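Local atomic coordinates of cytochrome c552 (Thermochromatium tepidum, PDB entry 5ZE8), a protein that carries five covalently attached hemes c and probably transfers electrons at low potential in a thermophilic purple sulfur photosynthetic bacterium. Residues S284-T290 and V302-Q308. Sequence-based numbering, arbitrary orientation.
With HEC (heme c), chain F.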
ATOM      1  N   SER A 284      -9.359  -6.195   7.889  1.00 16.17           N
ATOM      2  CA  SER A 284      -9.476  -6.260   6.490  1.00 16.00           C
ATOM      3  C   SER A 284     -10.154  -7.471   5.924  1.00 13.94           C
ATOM      4  O   SER A 284     -10.537  -7.495   4.755  1.00 16.27           O
ATOM      5  CB  SER A 284      -8.078  -6.120   5.885  1.00 17.14           C
ATOM      6  OG  SER A 284      -7.365  -7.345   6.049  1.00 15.61           O
ATOM      7  N   ILE A 285     -10.413  -8.465   6.789  1.00 14.34           N
ATOM      8  CA  ILE A 285     -11.077  -9.706   6.441  1.00 13.44           C
ATOM      9  C   ILE A 285     -12.048 -10.104   7.585  1.00 13.76           C
ATOM     10  O   ILE A 285     -11.846  -9.671   8.720  1.00 14.01           O
ATOM     11  CB  ILE A 285     -10.109 -10.887   6.136  1.00 15.08           C
ATOM     12  CG1 ILE A 285      -9.462 -11.535   7.376  1.00 16.75           C
ATOM     13  CG2 ILE A 285      -9.127 -10.454   5.101  1.00 15.31           C
ATOM     14  CD1 ILE A 285      -8.639 -10.623   8.222  1.00 17.40           C
ATOM     15  N   VAL A 286     -12.990 -10.964   7.289  1.00 15.00           N
ATOM     16  CA  VAL A 286     -13.746 -11.724   8.265  1.00 14.17           C
ATOM     17  C   VAL A 286     -13.301 -13.189   8.209  1.00 13.78           C
ATOM     18  O   VAL A 286     -13.403 -13.793   7.134  1.00 15.39           O
ATOM     19  CB  VAL A 286     -15.243 -11.609   8.021  1.00 15.48           C
ATOM     20  CG1 VAL A 286     -16.022 -12.165   9.251  1.00 16.97           C
ATOM     21  CG2 VAL A 286     -15.631 -10.174   7.825  1.00 16.66           C
ATOM     22  N   PHE A 287     -12.825 -13.694   9.317  1.00 15.32           N
ATOM     23  CA  PHE A 287     -12.281 -15.031   9.407  1.00 13.66           C
ATOM     24  C   PHE A 287     -13.068 -15.879  10.374  1.00 16.88           C
ATOM     25  O   PHE A 287     -13.286 -15.449  11.491  1.00 19.18           O
ATOM     26  CB  PHE A 287     -10.837 -14.880   9.842  1.00 15.68           C
ATOM     27  CG  PHE A 287     -10.059 -16.187   9.869  1.00 15.59           C
ATOM     28  CD1 PHE A 287      -9.630 -16.766   8.728  1.00 18.83           C
ATOM     29  CD2 PHE A 287      -9.777 -16.771  11.082  1.00 15.99           C
ATOM     30  CE1 PHE A 287      -8.861 -17.959   8.805  1.00 19.96           C
ATOM     31  CE2 PHE A 287      -9.029 -17.929  11.162  1.00 16.61           C
ATOM     32  CZ  PHE A 287      -8.585 -18.523  10.023  1.00 18.78           C
ATOM     33  N   ASP A 288     -13.497 -17.042   9.961  1.00 16.90           N
ATOM     34  CA  ASP A 288     -14.232 -17.946  10.887  1.00 18.97           C
ATOM     35  C   ASP A 288     -13.968 -19.409  10.573  1.00 19.55           C
ATOM     36  O   ASP A 288     -13.663 -19.766   9.458  1.00 18.95           O
ATOM     37  CB  ASP A 288     -15.726 -17.646  10.810  1.00 21.93           C
ATOM     38  CG  ASP A 288     -16.496 -18.084  12.052  1.00 25.94           C
ATOM     39  OD1 ASP A 288     -15.916 -18.227  13.177  1.00 25.57           O
ATOM     40  OD2 ASP A 288     -17.715 -18.228  11.822  1.00 29.59           O
ATOM     41  N   LEU A 289     -14.026 -20.228  11.635  1.00 19.15           N
ATOM     42  CA  LEU A 289     -13.783 -21.671  11.566  1.00 18.50           C
ATOM     43  C   LEU A 289     -15.014 -22.357  12.146  1.00 17.99           C
ATOM     44  O   LEU A 289     -15.469 -21.934  13.198  1.00 18.98           O
ATOM     45  CB  LEU A 289     -12.630 -22.037  12.455  1.00 19.47           C
ATOM     46  CG  LEU A 289     -12.392 -23.516  12.796  1.00 18.71           C
ATOM     47  CD1 LEU A 289     -12.021 -24.196  11.493  1.00 19.00           C
ATOM     48  CD2 LEU A 289     -11.239 -23.585  13.733  1.00 18.31           C
ATOM     49  N   THR A 290     -15.561 -23.256  11.356  1.00 20.50           N
ATOM     50  CA  THR A 290     -16.693 -24.141  11.737  1.00 22.22           C
ATOM     51  C   THR A 290     -16.239 -25.581  11.689  1.00 23.21           C
ATOM     52  O   THR A 290     -15.405 -25.930  10.890  1.00 22.52           O
ATOM     53  CB  THR A 290     -17.965 -23.964  10.856  1.00 24.61           C
ATOM     54  OG1 THR A 290     -17.747 -24.203   9.433  1.00 24.07           O
ATOM     55  CG2 THR A 290     -18.476 -22.686  11.093  1.00 24.45           C
ATOM     56  N   VAL A 302     -12.985 -23.410   6.882  1.00 20.62           N
ATOM     57  CA  VAL A 302     -12.373 -22.126   7.157  1.00 18.55           C
ATOM     58  C   VAL A 302     -13.013 -21.178   6.131  1.00 16.21           C
ATOM     59  O   VAL A 302     -13.005 -21.443   4.959  1.00 18.07           O
ATOM     60  CB  VAL A 302     -10.829 -22.152   7.056  1.00 19.47           C
ATOM     61  CG1 VAL A 302     -10.280 -20.744   7.190  1.00 17.70           C
ATOM     62  CG2 VAL A 302     -10.270 -23.010   8.144  1.00 18.81           C
ATOM     63  N   TRP A 303     -13.651 -20.116   6.623  1.00 15.64           N
ATOM     64  CA  TRP A 303     -14.261 -19.079   5.780  1.00 17.74           C
ATOM     65  C   TRP A 303     -13.482 -17.782   5.908  1.00 14.15           C
ATOM     66  O   TRP A 303     -13.224 -17.294   7.060  1.00 14.43           O
ATOM     67  CB  TRP A 303     -15.727 -18.875   6.204  1.00 21.01           C
ATOM     68  CG  TRP A 303     -16.517 -20.182   6.311  1.00 27.33           C
ATOM     69  CD1 TRP A 303     -16.581 -21.040   7.406  1.00 34.00           C
ATOM     70  CD2 TRP A 303     -17.320 -20.779   5.298  1.00 31.85           C
ATOM     71  NE1 TRP A 303     -17.383 -22.136   7.117  1.00 34.15           N
ATOM     72  CE2 TRP A 303     -17.850 -22.003   5.834  1.00 33.23           C
ATOM     73  CE3 TRP A 303     -17.647 -20.415   3.983  1.00 34.77           C
ATOM     74  CZ2 TRP A 303     -18.689 -22.839   5.094  1.00 33.56           C
ATOM     75  CZ3 TRP A 303     -18.487 -21.269   3.251  1.00 33.50           C
ATOM     76  CH2 TRP A 303     -18.990 -22.465   3.820  1.00 37.22           C
ATOM     77  N   ILE A 304     -13.093 -17.251   4.763  1.00 13.73           N
ATOM     78  CA  ILE A 304     -12.305 -15.980   4.789  1.00 14.77           C
ATOM     79  C   ILE A 304     -13.005 -15.027   3.801  1.00 13.56           C
ATOM     80  O   ILE A 304     -12.915 -15.249   2.605  1.00 15.17           O
ATOM     81  CB  ILE A 304     -10.841 -16.179   4.389  1.00 15.96           C
ATOM     82  CG1 ILE A 304     -10.255 -17.395   5.125  1.00 17.34           C
ATOM     83  CG2 ILE A 304     -10.086 -14.911   4.748  1.00 15.03           C
ATOM     84  CD1 ILE A 304      -8.811 -17.660   4.791  1.00 18.63           C
ATOM     85  N   ARG A 305     -13.639 -13.978   4.322  1.00 14.22           N
ATOM     86  CA  ARG A 305     -14.239 -12.953   3.452  1.00 13.75           C
ATOM     87  C   ARG A 305     -13.325 -11.718   3.371  1.00 12.69           C
ATOM     88  O   ARG A 305     -12.944 -11.125   4.399  1.00 13.01           O
ATOM     89  CB  ARG A 305     -15.568 -12.505   4.015  1.00 14.78           C
ATOM     90  CG  ARG A 305     -16.156 -11.267   3.313  1.00 17.39           C
ATOM     91  CD  ARG A 305     -17.608 -10.957   3.804  1.00 19.67           C
ATOM     92  NE  ARG A 305     -18.113  -9.725   3.209  1.00 23.72           N
ATOM     93  CZ  ARG A 305     -19.048  -8.910   3.733  1.00 24.53           C
ATOM     94  NH1 ARG A 305     -19.721  -9.251   4.831  1.00 26.13           N
ATOM     95  NH2 ARG A 305     -19.307  -7.750   3.144  1.00 23.74           N
ATOM     96  N   ASN A 306     -12.951 -11.373   2.137  1.00 12.69           N
ATOM     97  CA  ASN A 306     -12.229 -10.128   1.855  1.00 13.15           C
ATOM     98  C   ASN A 306     -13.263  -8.995   1.888  1.00 13.57           C
ATOM     99  O   ASN A 306     -14.182  -8.955   1.073  1.00 15.43           O
ATOM    100  CB  ASN A 306     -11.617 -10.233   0.481  1.00 11.64           C
ATOM    101  CG  ASN A 306     -10.869  -9.007   0.066  1.00 11.49           C
ATOM    102  OD1 ASN A 306     -10.643  -8.139   0.881  1.00 12.75           O
ATOM    103  ND2 ASN A 306     -10.543  -8.900  -1.227  1.00 11.98           N
ATOM    104  N   LEU A 307     -13.045  -8.074   2.794  1.00 12.76           N
ATOM    105  CA  LEU A 307     -13.904  -6.880   2.933  1.00 13.47           C
ATOM    106  C   LEU A 307     -13.523  -5.773   1.949  1.00 13.76           C
ATOM    107  O   LEU A 307     -14.184  -4.679   1.972  1.00 14.31           O
ATOM    108  CB  LEU A 307     -13.814  -6.325   4.358  1.00 15.28           C
ATOM    109  CG  LEU A 307     -14.528  -7.244   5.366  1.00 16.43           C
ATOM    110  CD1 LEU A 307     -14.112  -6.874   6.789  1.00 18.87           C
ATOM    111  CD2 LEU A 307     -16.046  -7.365   5.123  1.00 15.73           C
ATOM    112  N   GLN A 308     -12.481  -5.945   1.121  1.00 12.79           N
ATOM    113  CA  GLN A 308     -11.926  -4.876   0.295  1.00 13.12           C
ATOM    114  C   GLN A 308     -12.441  -4.975  -1.130  1.00 13.65           C
ATOM    115  O   GLN A 308     -12.752  -6.094  -1.625  1.00 12.98           O
ATOM    116  CB  GLN A 308     -10.392  -5.032   0.308  1.00 12.55           C
ATOM    117  CG  GLN A 308      -9.808  -5.052   1.727  1.00 12.98           C
ATOM    118  CD  GLN A 308      -8.506  -5.834   1.791  1.00 15.47           C
ATOM    119  OE1 GLN A 308      -7.611  -5.700   0.900  1.00 15.07           O
ATOM    120  NE2 GLN A 308      -8.380  -6.633   2.811  1.00 16.48           N
TER
HETATM  121 FE   HEC F 505      -7.426  -0.282   0.142  1.00 10.93          FE
HETATM  122  CHA HEC F 505      -5.228  -1.994   1.987  1.00 10.66           C
HETATM  123  CHB HEC F 505      -4.909   1.015  -1.779  1.00 11.64           C
HETATM  124  CHC HEC F 505      -9.723   1.295  -1.868  1.00 11.05           C
HETATM  125  CHD HEC F 505      -9.917  -1.139   2.333  1.00 11.41           C
HETATM  126  NA  HEC F 505      -5.450  -0.448   0.070  1.00  9.91           N
HETATM  127  C1A HEC F 505      -4.704  -1.289   0.922  1.00 10.29           C
HETATM  128  C2A HEC F 505      -3.309  -1.197   0.594  1.00 10.56           C
HETATM  129  C3A HEC F 505      -3.258  -0.318  -0.457  1.00 12.11           C
HETATM  130  C4A HEC F 505      -4.560   0.137  -0.784  1.00 12.88           C
HETATM  131  CMA HEC F 505      -2.020   0.121  -1.245  1.00 12.59           C
HETATM  132  CAA HEC F 505      -2.154  -2.002   1.237  1.00 11.24           C
HETATM  133  CBA HEC F 505      -2.023  -3.387   0.613  1.00 11.77           C
HETATM  134  CGA HEC F 505      -0.910  -4.237   1.171  1.00 13.30           C
HETATM  135  O1A HEC F 505       0.274  -4.076   0.789  1.00 11.65           O
HETATM  136  O2A HEC F 505      -1.220  -5.103   2.046  1.00 13.72           O
HETATM  137  NB  HEC F 505      -7.366   0.930  -1.497  1.00 11.41           N
HETATM  138  C1B HEC F 505      -6.203   1.370  -2.068  1.00 11.33           C
HETATM  139  C2B HEC F 505      -6.505   2.214  -3.170  1.00 10.62           C
HETATM  140  C3B HEC F 505      -7.890   2.324  -3.271  1.00 11.81           C
HETATM  141  C4B HEC F 505      -8.395   1.464  -2.178  1.00 10.61           C
HETATM  142  CMB HEC F 505      -5.510   2.870  -4.137  1.00 11.16           C
HETATM  143  CAB HEC F 505      -8.772   2.952  -4.271  1.00 11.37           C
HETATM  144  CBB HEC F 505      -8.546   2.553  -5.597  1.00 11.71           C
HETATM  145  NC  HEC F 505      -9.433   0.014   0.214  1.00 10.32           N
HETATM  146  C1C HEC F 505     -10.160   0.659  -0.737  1.00 11.71           C
HETATM  147  C2C HEC F 505     -11.499   0.772  -0.239  1.00 10.79           C
HETATM  148  C3C HEC F 505     -11.593   0.131   0.967  1.00 11.88           C
HETATM  149  C4C HEC F 505     -10.268  -0.396   1.225  1.00 11.17           C
HETATM  150  CMC HEC F 505     -12.618   1.550  -0.927  1.00 12.22           C
HETATM  151  CAC HEC F 505     -12.756  -0.094   1.921  1.00 12.16           C
HETATM  152  CBC HEC F 505     -13.927  -0.670   1.384  1.00 14.14           C
HETATM  153  ND  HEC F 505      -7.535  -1.381   1.739  1.00 11.64           N
HETATM  154  C1D HEC F 505      -8.616  -1.577   2.591  1.00 11.87           C
HETATM  155  C2D HEC F 505      -8.231  -2.338   3.800  1.00 11.41           C
HETATM  156  C3D HEC F 505      -6.919  -2.628   3.720  1.00 11.42           C
HETATM  157  C4D HEC F 505      -6.542  -1.993   2.421  1.00 10.50           C
HETATM  158  CMD HEC F 505      -9.169  -2.744   4.874  1.00 12.47           C
HETATM  159  CAD HEC F 505      -6.025  -3.357   4.677  1.00 11.54           C
HETATM  160  CBD HEC F 505      -5.408  -4.582   4.047  1.00 12.30           C
HETATM  161  CGD HEC F 505      -3.919  -4.517   3.747  1.00 12.21           C
HETATM  162  O1D HEC F 505      -3.204  -3.655   4.252  1.00 14.70           O
HETATM  163  O2D HEC F 505      -3.504  -5.386   2.994  1.00 14.53           O
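Val286 and Arg305 exchange two backbone hydrogen bonds, the shorter from Arg305 N to Val286 O at 2.8 Å, and Asp288 with Trp303, the next hydrogen-bonded pair two residues along, repeats the pattern. These are the hydrogen-bonded pairs of an antiparallel hairpin formed by strands 285-294 and 297-306. Where the strands open toward the heme, Ser284 O is gripped twice: Leu307 N lies 3.2 Å from it, while Gln308 NE2 reaches this same Ser284 O at 3.0 Å from the opposite face of the carbonyl plane. Asn306 OD1 accepts from Gln308 N at 2.9 Å, closing an Asx turn that bends the chain as it leaves the strand. At the far end, Trp303 NE1 donates in the plane of the indole to Thr290 OG1 (3.1 Å), a hydroxyl that also pairs with Gln301.

With CG anti to the backbone N (chi1 -175°), the Phe287 ring is carried alongside Ile304, whose CG1 sits at the ring edge. From CE1 of Phe287 it is 3.5 Å to Val302 CG1, and Leu289 CD1 reaches CG2 of the same valine. Strands 320-328, 397-405 and 426-434 pack on this apolar face, so the hairpin closes over a second sheet. On the other face Val286 CG2 meets both methyls of Leu307, and Leu307 CD2 lies over the Arg305 guanidinium.

Before its amide, Gln308 lays CG against the porphyrin, 3.8 Å from heme C2D, and Ser284 CB touches propionate carbon CBD. An alanine in place of Gln308 would probably leave Ser284 O with Leu307 N alone from this segment and open a gap beside the heme. The polar grip at the heme end thus holds together Ser284 and Gln308, two residues of the heme pocket, which meet the heme through carbon contacts while the rest of the hairpin runs away from it.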